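GH3 beta-N-acetylglucosaminidase (Paenibacillaceae, PDB 6K5J) hydrolyses terminal beta-linked N-acetylglucosamine residues, probably from chitin-derived oligosaccharides, as a member of glycoside hydrolase family 3. Local coordinates at residues 138-149 against 182-193; 198-208 against 230-238. All coordinates share one frame; numbering follows the deposited sequence.

Contact 1. Residues 138-149 against 182-193; sequences LDINNNPGNPVI and KHFPGHGDTGED. With NAG (2-acetamido-2-deoxy-beta-D-glucopyranose), chain B.
Asp139 and His183 form a nearly coplanar carboxylate–imidazole pair, in which His183 ND1 donates to the syn lone pair of Asp139 OD2 at 2.8 Å. The other oxygen, Asp139 OD1, accepts His183 N and His187 N, each at 2.9 Å, from opposite faces of the carboxylate, which fixes its rotation. Asparagine amides add to this. With CG anti to the backbone N (chi1 -170°), Asn146 directs ND2 to Gly188 O (2.9 Å) and His187 O (3.0 Å), while its OD1 accepts Val148 N and Ile149 N in an Asx motif. Asn142 ND2 meets the anti lone pair of Asp189 OD1, which also salt-bridges Arg207, while Asp189 OD2 accepts a hydrogen bond from His203. Gly188 CA lies 3.1 Å from Ile140 O, where a side chain would clash. Apolar contact is sparser: Val148 CG1 packs on His187 CE1 at 3.6 Å. His183 NE2 is hydrogen-bonded to NAG O3 at 2.7 Å. Lys182 NZ, also held by Phe134 O and Glu85, donates to the same hydroxyl. These loops, following barrel strands 132-133 and 178-184, form part of the sugar site of a family 3 TIM-barrel domain, with Asp139 as second-shell support for His183.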
loop_
_atom_site.group_PDB
_atom_site.type_symbol
_atom_site.label_atom_id
_atom_site.label_comp_id
_atom_site.label_asym_id
_atom_site.label_seq_id
_atom_site.Cartn_x
_atom_site.Cartn_y
_atom_site.Cartn_z
ATOM N N LEU A 138 -6.475 -2.405 -6.144
ATOM C CA LEU A 138 -7.225 -3.426 -6.856
ATOM C C LEU A 138 -6.361 -4.126 -7.894
ATOM O O LEU A 138 -6.889 -4.758 -8.819
ATOM C CB LEU A 138 -8.469 -2.820 -7.520
ATOM C CG LEU A 138 -9.501 -2.224 -6.556
ATOM C CD1 LEU A 138 -10.763 -1.820 -7.332
ATOM C CD2 LEU A 138 -9.844 -3.221 -5.442
ATOM N N ASP A 139 -5.043 -4.011 -7.770
ATOM C CA ASP A 139 -4.159 -4.736 -8.670
ATOM C C ASP A 139 -4.265 -6.233 -8.404
ATOM O O ASP A 139 -4.453 -6.673 -7.266
ATOM C CB ASP A 139 -2.721 -4.250 -8.508
ATOM C CG ASP A 139 -2.596 -2.734 -8.641
ATOM O OD1 ASP A 139 -2.973 -2.187 -9.704
ATOM O OD2 ASP A 139 -2.119 -2.087 -7.686
ATOM N N ILE A 140 -4.169 -7.018 -9.475
ATOM C CA ILE A 140 -4.301 -8.470 -9.417
ATOM C C ILE A 140 -2.916 -9.045 -9.682
ATOM O O ILE A 140 -2.415 -8.984 -10.815
ATOM C CB ILE A 140 -5.330 -8.997 -10.433
ATOM C CG1 ILE A 140 -6.715 -8.399 -10.174
ATOM C CG2 ILE A 140 -5.418 -10.525 -10.373
ATOM C CD1 ILE A 140 -7.641 -8.420 -11.410
ATOM N N ASN A 141 -2.282 -9.590 -8.642
ATOM C CA ASN A 141 -0.886 -10.027 -8.734
ATOM C C ASN A 141 -0.834 -11.439 -9.316
ATOM O O ASN A 141 -0.624 -12.436 -8.621
ATOM C CB ASN A 141 -0.207 -9.963 -7.372
ATOM C CG ASN A 141 1.300 -9.853 -7.481
ATOM O OD1 ASN A 141 1.851 -8.752 -7.566
ATOM N ND2 ASN A 141 1.980 -10.996 -7.471
ATOM N N ASN A 142 -1.062 -11.512 -10.627
ATOM C CA ASN A 142 -1.002 -12.761 -11.379
ATOM C C ASN A 142 0.409 -13.079 -11.861
ATOM O O ASN A 142 0.612 -14.113 -12.507
ATOM C CB ASN A 142 -1.934 -12.689 -12.588
ATOM C CG ASN A 142 -1.498 -11.632 -13.561
ATOM O OD1 ASN A 142 -1.463 -10.455 -13.223
ATOM N ND2 ASN A 142 -1.104 -12.045 -14.761
ATOM N N ASN A 143 1.368 -12.203 -11.592
ATOM C CA ASN A 143 2.772 -12.421 -11.939
ATOM C C ASN A 143 3.594 -12.519 -10.663
ATOM O O ASN A 143 3.787 -11.495 -9.982
ATOM C CB ASN A 143 3.290 -11.280 -12.813
ATOM C CG ASN A 143 4.757 -11.432 -13.163
ATOM O OD1 ASN A 143 5.380 -12.463 -12.886
ATOM N ND2 ASN A 143 5.312 -10.414 -13.803
ATOM N N PRO A 144 4.126 -13.692 -10.307
ATOM C CA PRO A 144 4.858 -13.799 -9.031
ATOM C C PRO A 144 6.125 -12.964 -8.997
ATOM O O PRO A 144 6.582 -12.608 -7.901
ATOM C CB PRO A 144 5.156 -15.305 -8.910
ATOM C CG PRO A 144 5.107 -15.828 -10.331
ATOM C CD PRO A 144 4.103 -14.961 -11.061
ATOM N N GLY A 145 6.678 -12.607 -10.160
ATOM C CA GLY A 145 7.817 -11.713 -10.277
ATOM C C GLY A 145 7.528 -10.238 -10.090
ATOM O O GLY A 145 8.470 -9.442 -10.102
ATOM N N ASN A 146 6.271 -9.840 -9.910
ATOM C CA ASN A 146 5.940 -8.419 -9.821
ATOM C C ASN A 146 6.742 -7.758 -8.697
ATOM O O ASN A 146 6.603 -8.152 -7.528
ATOM C CB ASN A 146 4.444 -8.224 -9.590
ATOM C CG ASN A 146 4.020 -6.762 -9.727
ATOM O OD1 ASN A 146 4.677 -5.854 -9.212
ATOM N ND2 ASN A 146 2.923 -6.534 -10.437
ATOM N N PRO A 147 7.601 -6.783 -9.001
ATOM C CA PRO A 147 8.489 -6.225 -7.974
ATOM C C PRO A 147 7.899 -5.082 -7.167
ATOM O O PRO A 147 8.560 -4.616 -6.232
ATOM C CB PRO A 147 9.674 -5.716 -8.803
ATOM C CG PRO A 147 9.012 -5.206 -10.062
ATOM C CD PRO A 147 7.885 -6.215 -10.338
ATOM N N VAL A 148 6.701 -4.606 -7.494
ATOM C CA VAL A 148 6.149 -3.442 -6.815
ATOM C C VAL A 148 4.799 -3.711 -6.154
ATOM O O VAL A 148 4.459 -3.023 -5.174
ATOM C CB VAL A 148 6.051 -2.238 -7.784
ATOM C CG1 VAL A 148 5.126 -2.544 -8.934
ATOM C CG2 VAL A 148 5.613 -0.958 -7.047
ATOM N N ILE A 149 4.033 -4.703 -6.604
ATOM C CA ILE A 149 2.739 -4.998 -5.989
ATOM C C ILE A 149 2.918 -6.095 -4.938
ATOM O O ILE A 149 3.014 -5.799 -3.742
ATOM C CB ILE A 149 1.696 -5.364 -7.062
ATOM C CG1 ILE A 149 1.605 -4.245 -8.108
ATOM C CG2 ILE A 149 0.303 -5.639 -6.430
ATOM C CD1 ILE A 149 1.264 -2.835 -7.537
ATOM N N LYS A 182 -6.579 1.700 -6.880
ATOM C CA LYS A 182 -5.352 1.895 -7.645
ATOM C C LYS A 182 -4.810 0.522 -8.040
ATOM O O LYS A 182 -5.155 -0.487 -7.424
ATOM C CB LYS A 182 -4.335 2.717 -6.824
ATOM C CG LYS A 182 -3.788 2.008 -5.557
ATOM C CD LYS A 182 -2.911 2.980 -4.726
ATOM C CE LYS A 182 -2.151 2.254 -3.595
ATOM N NZ LYS A 182 -1.408 3.247 -2.723
ATOM N N HIS A 183 -3.985 0.457 -9.091
ATOM C CA HIS A 183 -3.529 1.536 -9.958
ATOM C C HIS A 183 -4.111 1.291 -11.357
ATOM O O HIS A 183 -3.664 0.380 -12.069
ATOM C CB HIS A 183 -1.993 1.569 -10.036
ATOM C CG HIS A 183 -1.300 1.653 -8.703
ATOM N ND1 HIS A 183 -1.119 0.559 -7.881
ATOM C CD2 HIS A 183 -0.728 2.702 -8.063
ATOM C CE1 HIS A 183 -0.463 0.929 -6.794
ATOM N NE2 HIS A 183 -0.216 2.225 -6.877
ATOM N N PHE A 184 -5.086 2.106 -11.746
ATOM C CA PHE A 184 -5.888 1.820 -12.933
ATOM C C PHE A 184 -5.056 1.983 -14.209
ATOM O O PHE A 184 -4.310 2.955 -14.341
ATOM C CB PHE A 184 -7.104 2.756 -12.968
ATOM C CG PHE A 184 -8.018 2.528 -14.143
ATOM C CD1 PHE A 184 -7.820 3.210 -15.336
ATOM C CD2 PHE A 184 -9.082 1.644 -14.049
ATOM C CE1 PHE A 184 -8.659 2.998 -16.430
ATOM C CE2 PHE A 184 -9.938 1.429 -15.131
ATOM C CZ PHE A 184 -9.723 2.103 -16.326
ATOM N N PRO A 185 -5.217 1.085 -15.205
ATOM C CA PRO A 185 -6.176 -0.029 -15.248
ATOM C C PRO A 185 -5.665 -1.359 -14.687
ATOM O O PRO A 185 -6.281 -2.387 -14.952
ATOM C CB PRO A 185 -6.469 -0.171 -16.751
ATOM C CG PRO A 185 -5.180 0.230 -17.407
ATOM C CD PRO A 185 -4.609 1.336 -16.525
ATOM N N GLY A 186 -4.568 -1.356 -13.930
ATOM C CA GLY A 186 -4.139 -2.590 -13.298
ATOM C C GLY A 186 -2.652 -2.839 -13.434
ATOM O O GLY A 186 -2.159 -3.079 -14.535
ATOM N N HIS A 187 -1.941 -2.807 -12.309
ATOM C CA HIS A 187 -0.489 -2.907 -12.237
ATOM C C HIS A 187 -0.010 -4.311 -11.871
ATOM O O HIS A 187 1.197 -4.516 -11.727
ATOM C CB HIS A 187 0.029 -1.883 -11.204
ATOM C CG HIS A 187 1.400 -1.332 -11.482
ATOM N ND1 HIS A 187 2.495 -2.129 -11.759
ATOM C CD2 HIS A 187 1.865 -0.054 -11.457
ATOM C CE1 HIS A 187 3.563 -1.367 -11.926
ATOM N NE2 HIS A 187 3.210 -0.105 -11.753
ATOM N N GLY A 188 -0.916 -5.284 -11.732
ATOM C CA GLY A 188 -0.554 -6.568 -11.142
ATOM C C GLY A 188 0.293 -7.469 -12.024
ATOM O O GLY A 188 0.990 -8.351 -11.506
ATOM N N ASP A 189 0.251 -7.275 -13.340
ATOM C CA ASP A 189 0.958 -8.146 -14.277
ATOM C C ASP A 189 2.403 -7.716 -14.517
ATOM O O ASP A 189 3.190 -8.517 -15.035
ATOM C CB ASP A 189 0.175 -8.190 -15.612
ATOM C CG ASP A 189 0.780 -9.144 -16.648
ATOM O OD1 ASP A 189 0.538 -10.358 -16.551
ATOM O OD2 ASP A 189 1.467 -8.667 -17.580
ATOM N N THR A 190 2.790 -6.509 -14.098
ATOM C CA THR A 190 4.061 -5.930 -14.525
ATOM C C THR A 190 5.240 -6.679 -13.926
ATOM O O THR A 190 5.267 -6.956 -12.722
ATOM C CB THR A 190 4.157 -4.452 -14.126
ATOM O OG1 THR A 190 4.023 -4.319 -12.701
ATOM C CG2 THR A 190 3.094 -3.620 -14.841
ATOM N N GLY A 191 6.228 -6.987 -14.765
ATOM C CA GLY A 191 7.519 -7.416 -14.265
ATOM C C GLY A 191 8.467 -6.292 -13.928
ATOM O O GLY A 191 9.563 -6.535 -13.413
ATOM N N GLU A 192 8.076 -5.051 -14.201
ATOM C CA GLU A 192 8.900 -3.889 -13.922
ATOM C C GLU A 192 8.157 -2.922 -13.012
ATOM O O GLU A 192 6.929 -2.920 -12.940
ATOM C CB GLU A 192 9.308 -3.183 -15.213
ATOM C CG GLU A 192 10.254 -4.008 -16.067
ATOM C CD GLU A 192 10.837 -3.187 -17.187
ATOM O OE1 GLU A 192 10.140 -3.018 -18.209
ATOM O OE2 GLU A 192 11.977 -2.695 -17.028
ATOM N N ASP A 193 8.934 -2.091 -12.324
ATOM C CA ASP A 193 8.436 -1.195 -11.288
ATOM C C ASP A 193 8.357 0.210 -11.871
ATOM O O ASP A 193 9.365 0.742 -12.351
ATOM C CB ASP A 193 9.363 -1.245 -10.069
ATOM C CG ASP A 193 8.899 -0.366 -8.922
ATOM O OD1 ASP A 193 7.979 0.462 -9.107
ATOM O OD2 ASP A 193 9.484 -0.493 -7.822
HETATM C C1 NAG B . 3.529 5.807 -5.782
HETATM C C2 NAG B . 2.768 4.478 -5.542
HETATM C C3 NAG B . 1.320 4.736 -5.087
HETATM C C4 NAG B . 1.264 5.760 -3.962
HETATM C C5 NAG B . 1.986 7.023 -4.401
HETATM C C6 NAG B . 1.997 8.117 -3.357
HETATM C C7 NAG B . 3.101 2.382 -6.805
HETATM C C8 NAG B . 3.022 1.734 -8.161
HETATM N N2 NAG B . 2.776 3.679 -6.760
HETATM O O1 NAG B . 4.881 5.513 -5.896
HETATM O O3 NAG B . 0.723 3.518 -4.652
HETATM O O4 NAG B . -0.088 6.068 -3.643
HETATM O O5 NAG B . 3.352 6.685 -4.663
HETATM O O6 NAG B . 2.832 7.778 -2.257
HETATM O O7 NAG B . 3.421 1.754 -5.798
HETATM O O HOH W 1 -3.755 -5.837 -12.081
#

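Contact 2. Residues 198-208 against 230-238; sequences LPTVPHARERL and AHVLFPAVE
Val201 and Phe234 lie side by side because Val201 holds CG1 anti to its backbone N (chi1 176°) while Phe234 sets its ring beside its own N (chi1 -65°), bringing Phe234 CE2 to 3.6 Å from Val201 CB. The other valine branch, Val201 CG2, rests on Val232 CG1 at 3.7 Å. Leu208 CD2 completes this cluster at the edge of the phenyl ring, and its sister methyl, Leu208 CD1, touches Val237 CG2.

At the other end, Leu198 crosses Leu233 at about a right angle, its CG 3.8 Å from Leu233 CD1. Leu198 CD1 and Pro199 CD also close over His231 O, a buried carbonyl that has no polar partner in the model. An alanine in place of Leu198 is likely to open a gap beside the Leu233 methyls and to remove the leucine's share of the apolar cover over that carbonyl, leaving Pro199 CD on it.

Between these two apolar patches the backbones run parallel and join in a single beta bridge of Thr200 with Leu233. Leu233 N donates to Pro199 O at 2.8 Å, and Val201 N to Leu233 O at 2.9 Å. Beyond the bridge the chains separate and water takes over: one molecule is gripped by Val201 O, His203 O and Ala236 N, and a second links Ala236 O to Arg205 NH1. Packing remains close here, with Ala236 CB 3.2 Å from His203 O.

The contact joins the loop after barrel strand 226-229 to the lead-in of helix 205-210, whose N-cap position is Ala204. Helix 249-258 lies alongside, receiving Val237 on Val250 and Leu254 and a salt bridge from Arg205 to Glu258, while Leu198 reaches Ala274 of helix 273-276.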
loop_
_atom_site.group_PDB
_atom_site.type_symbol
_atom_site.label_atom_id
_atom_site.label_comp_id
_atom_site.label_asym_id
_atom_site.label_seq_id
_atom_site.Cartn_x
_atom_site.Cartn_y
_atom_site.Cartn_z
ATOM N N LEU A 198 9.487 2.429 -17.131
ATOM C CA LEU A 198 8.172 2.555 -17.757
ATOM C C LEU A 198 7.690 1.162 -18.151
ATOM O O LEU A 198 8.022 0.668 -19.239
ATOM C CB LEU A 198 8.247 3.473 -18.977
ATOM C CG LEU A 198 6.954 3.808 -19.718
ATOM C CD1 LEU A 198 5.927 4.449 -18.782
ATOM C CD2 LEU A 198 7.271 4.748 -20.881
ATOM N N PRO A 199 6.922 0.487 -17.303
ATOM C CA PRO A 199 6.536 -0.896 -17.590
ATOM C C PRO A 199 5.471 -0.962 -18.674
ATOM O O PRO A 199 4.760 0.007 -18.953
ATOM C CB PRO A 199 5.985 -1.405 -16.248
ATOM C CG PRO A 199 6.345 -0.325 -15.218
ATOM C CD PRO A 199 6.386 0.946 -16.012
ATOM N N THR A 200 5.370 -2.143 -19.280
ATOM C CA THR A 200 4.365 -2.443 -20.292
ATOM C C THR A 200 3.558 -3.655 -19.856
ATOM O O THR A 200 4.125 -4.640 -19.371
ATOM C CB THR A 200 5.009 -2.727 -21.656
ATOM O OG1 THR A 200 5.743 -1.580 -22.087
ATOM C CG2 THR A 200 3.933 -3.075 -22.705
ATOM N N VAL A 201 2.241 -3.566 -20.011
ATOM C CA VAL A 201 1.339 -4.714 -19.942
ATOM C C VAL A 201 0.852 -4.928 -21.370
ATOM O O VAL A 201 -0.003 -4.169 -21.846
ATOM C CB VAL A 201 0.180 -4.465 -18.967
ATOM C CG1 VAL A 201 -0.802 -5.639 -18.977
ATOM C CG2 VAL A 201 0.727 -4.243 -17.555
ATOM N N PRO A 202 1.385 -5.907 -22.101
ATOM C CA PRO A 202 1.159 -5.975 -23.551
ATOM C C PRO A 202 -0.107 -6.698 -23.988
ATOM O O PRO A 202 -0.370 -6.769 -25.192
ATOM C CB PRO A 202 2.401 -6.738 -24.031
ATOM C CG PRO A 202 2.708 -7.680 -22.903
ATOM C CD PRO A 202 2.307 -6.957 -21.624
ATOM N N HIS A 203 -0.905 -7.200 -23.058
ATOM C CA HIS A 203 -1.942 -8.164 -23.388
ATOM C C HIS A 203 -3.086 -7.536 -24.173
ATOM O O HIS A 203 -3.324 -6.327 -24.126
ATOM C CB HIS A 203 -2.473 -8.802 -22.113
ATOM C CG HIS A 203 -1.392 -9.360 -21.249
ATOM N ND1 HIS A 203 -0.608 -10.421 -21.644
ATOM C CD2 HIS A 203 -0.932 -8.980 -20.034
ATOM C CE1 HIS A 203 0.281 -10.683 -20.700
ATOM N NE2 HIS A 203 0.101 -9.826 -19.711
ATOM N N ALA A 204 -3.814 -8.403 -24.879
ATOM C CA ALA A 204 -4.951 -7.998 -25.683
ATOM C C ALA A 204 -6.106 -7.540 -24.801
ATOM O O ALA A 204 -6.203 -7.869 -23.615
ATOM C CB ALA A 204 -5.415 -9.151 -26.578
ATOM N N ARG A 205 -7.012 -6.792 -25.425
ATOM C CA ARG A 205 -8.145 -6.223 -24.712
ATOM C C ARG A 205 -8.985 -7.299 -24.022
ATOM O O ARG A 205 -9.488 -7.077 -22.916
ATOM C CB ARG A 205 -8.972 -5.403 -25.697
ATOM C CG ARG A 205 -10.048 -4.585 -25.103
ATOM C CD ARG A 205 -9.540 -3.609 -24.052
ATOM N NE ARG A 205 -10.711 -3.170 -23.315
ATOM C CZ ARG A 205 -11.407 -2.080 -23.609
ATOM N NH1 ARG A 205 -11.013 -1.279 -24.596
ATOM N NH2 ARG A 205 -12.484 -1.789 -22.902
ATOM N N GLU A 206 -9.151 -8.474 -24.649
ATOM C CA GLU A 206 -9.941 -9.523 -24.005
ATOM C C GLU A 206 -9.367 -9.884 -22.642
ATOM O O GLU A 206 -10.110 -10.189 -21.704
ATOM C CB GLU A 206 -10.028 -10.778 -24.885
ATOM C CG GLU A 206 -8.717 -11.533 -25.141
ATOM C CD GLU A 206 -8.301 -12.494 -24.008
ATOM O OE1 GLU A 206 -7.077 -12.744 -23.868
ATOM O OE2 GLU A 206 -9.177 -12.985 -23.251
ATOM N N ARG A 207 -8.044 -9.869 -22.517
ATOM C CA ARG A 207 -7.450 -10.227 -21.241
ATOM C C ARG A 207 -7.646 -9.105 -20.227
ATOM O O ARG A 207 -7.993 -9.365 -19.070
ATOM C CB ARG A 207 -5.976 -10.577 -21.454
ATOM C CG ARG A 207 -5.060 -10.162 -20.343
ATOM C CD ARG A 207 -5.219 -10.977 -19.071
ATOM N NE ARG A 207 -4.315 -10.367 -18.110
ATOM C CZ ARG A 207 -3.052 -10.738 -17.948
ATOM N NH1 ARG A 207 -2.566 -11.768 -18.637
ATOM N NH2 ARG A 207 -2.289 -10.097 -17.078
ATOM N N LEU A 208 -7.478 -7.844 -20.659
ATOM C CA LEU A 208 -7.709 -6.723 -19.754
ATOM C C LEU A 208 -9.157 -6.695 -19.276
ATOM O O LEU A 208 -9.423 -6.389 -18.109
ATOM C CB LEU A 208 -7.342 -5.398 -20.438
ATOM C CG LEU A 208 -5.897 -5.241 -20.929
ATOM C CD1 LEU A 208 -5.675 -3.882 -21.599
ATOM C CD2 LEU A 208 -4.902 -5.447 -19.773
ATOM N N ALA A 230 -2.100 4.205 -13.180
ATOM C CA ALA A 230 -0.798 3.546 -13.209
ATOM C C ALA A 230 0.092 4.162 -14.285
ATOM O O ALA A 230 -0.368 4.423 -15.403
ATOM C CB ALA A 230 -0.955 2.051 -13.494
ATOM N N HIS A 231 1.372 4.370 -13.953
ATOM C CA HIS A 231 2.368 4.845 -14.919
ATOM C C HIS A 231 2.872 3.677 -15.773
ATOM O O HIS A 231 4.060 3.352 -15.790
ATOM C CB HIS A 231 3.552 5.501 -14.221
ATOM C CG HIS A 231 3.213 6.675 -13.346
ATOM N ND1 HIS A 231 2.188 7.561 -13.619
ATOM C CD2 HIS A 231 3.802 7.119 -12.210
ATOM C CE1 HIS A 231 2.156 8.493 -12.681
ATOM N NE2 HIS A 231 3.129 8.252 -11.818
ATOM N N VAL A 232 1.945 3.037 -16.485
ATOM C CA VAL A 232 2.217 1.788 -17.193
ATOM C C VAL A 232 1.628 1.881 -18.598
ATOM O O VAL A 232 0.541 2.435 -18.788
ATOM C CB VAL A 232 1.642 0.583 -16.406
ATOM C CG1 VAL A 232 1.713 -0.721 -17.216
ATOM C CG2 VAL A 232 2.365 0.442 -15.054
ATOM N N LEU A 233 2.361 1.368 -19.588
ATOM C CA LEU A 233 1.878 1.330 -20.965
ATOM C C LEU A 233 0.935 0.152 -21.181
ATOM O O LEU A 233 1.228 -0.974 -20.769
ATOM C CB LEU A 233 3.046 1.208 -21.942
ATOM C CG LEU A 233 4.124 2.278 -21.810
ATOM C CD1 LEU A 233 5.384 1.844 -22.546
ATOM C CD2 LEU A 233 3.582 3.581 -22.373
ATOM N N PHE A 234 -0.186 0.417 -21.856
ATOM C CA PHE A 234 -1.161 -0.605 -22.244
ATOM C C PHE A 234 -1.407 -0.472 -23.744
ATOM O O PHE A 234 -2.373 0.172 -24.172
ATOM C CB PHE A 234 -2.468 -0.464 -21.454
ATOM C CG PHE A 234 -2.317 -0.719 -19.969
ATOM C CD1 PHE A 234 -1.877 0.292 -19.123
ATOM C CD2 PHE A 234 -2.602 -1.964 -19.433
ATOM C CE1 PHE A 234 -1.721 0.064 -17.762
ATOM C CE2 PHE A 234 -2.447 -2.206 -18.079
ATOM C CZ PHE A 234 -2.009 -1.189 -17.237
ATOM N N PRO A 235 -0.550 -1.073 -24.574
ATOM C CA PRO A 235 -0.698 -0.912 -26.035
ATOM C C PRO A 235 -2.035 -1.370 -26.597
ATOM O O PRO A 235 -2.410 -0.902 -27.678
ATOM C CB PRO A 235 0.455 -1.752 -26.606
ATOM C CG PRO A 235 0.938 -2.609 -25.457
ATOM C CD PRO A 235 0.668 -1.819 -24.220
ATOM N N ALA A 236 -2.763 -2.274 -25.931
ATOM C CA ALA A 236 -4.079 -2.655 -26.442
ATOM C C ALA A 236 -5.089 -1.522 -26.327
ATOM O O ALA A 236 -6.114 -1.545 -27.021
ATOM C CB ALA A 236 -4.616 -3.888 -25.709
ATOM N N VAL A 237 -4.829 -0.549 -25.459
ATOM C CA VAL A 237 -5.701 0.598 -25.269
ATOM C C VAL A 237 -5.110 1.857 -25.885
ATOM O O VAL A 237 -5.823 2.627 -26.532
ATOM C CB VAL A 237 -6.009 0.816 -23.770
ATOM C CG1 VAL A 237 -7.032 1.942 -23.595
ATOM C CG2 VAL A 237 -6.520 -0.461 -23.142
ATOM N N GLU A 238 -3.813 2.075 -25.699
ATOM C CA GLU A 238 -3.140 3.300 -26.122
ATOM C C GLU A 238 -2.026 2.953 -27.098
ATOM O O GLU A 238 -1.004 2.368 -26.689
ATOM C CB GLU A 238 -2.583 4.050 -24.914
ATOM C CG GLU A 238 -1.732 5.261 -25.249
ATOM C CD GLU A 238 -2.463 6.259 -26.139
ATOM O OE1 GLU A 238 -2.076 6.394 -27.320
ATOM O OE2 GLU A 238 -3.424 6.904 -25.658
HETATM O O HOH W 2 -2.160 -3.858 -23.503
HETATM O O HOH W 3 -8.851 -1.250 -26.535
#

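Overall arrangement
Both contacts tie together loops of the same TIM-barrel domain, with centres 11 Å apart, but contact 1 is buried and lies nearer the centre of the chain (about 12 Å, centre to centre, against about 22 Å), whereas contact 2 is only partly buried. Contact 1 is chiefly polar, as suits a site that holds a sugar; contact 2 relies on aliphatic and aromatic packing around a short backbone bridge, with bridging waters at its outer end. The two are stitched directly: Asp189 OD2 and His203 NE2 are probably hydrogen-bonded at 2.8 Å, Phe184 O and Ala230 N probably link neighbouring barrel strands, and Phe234 packs against Gly186. Only a few residues separate segments 182-193 and 198-208.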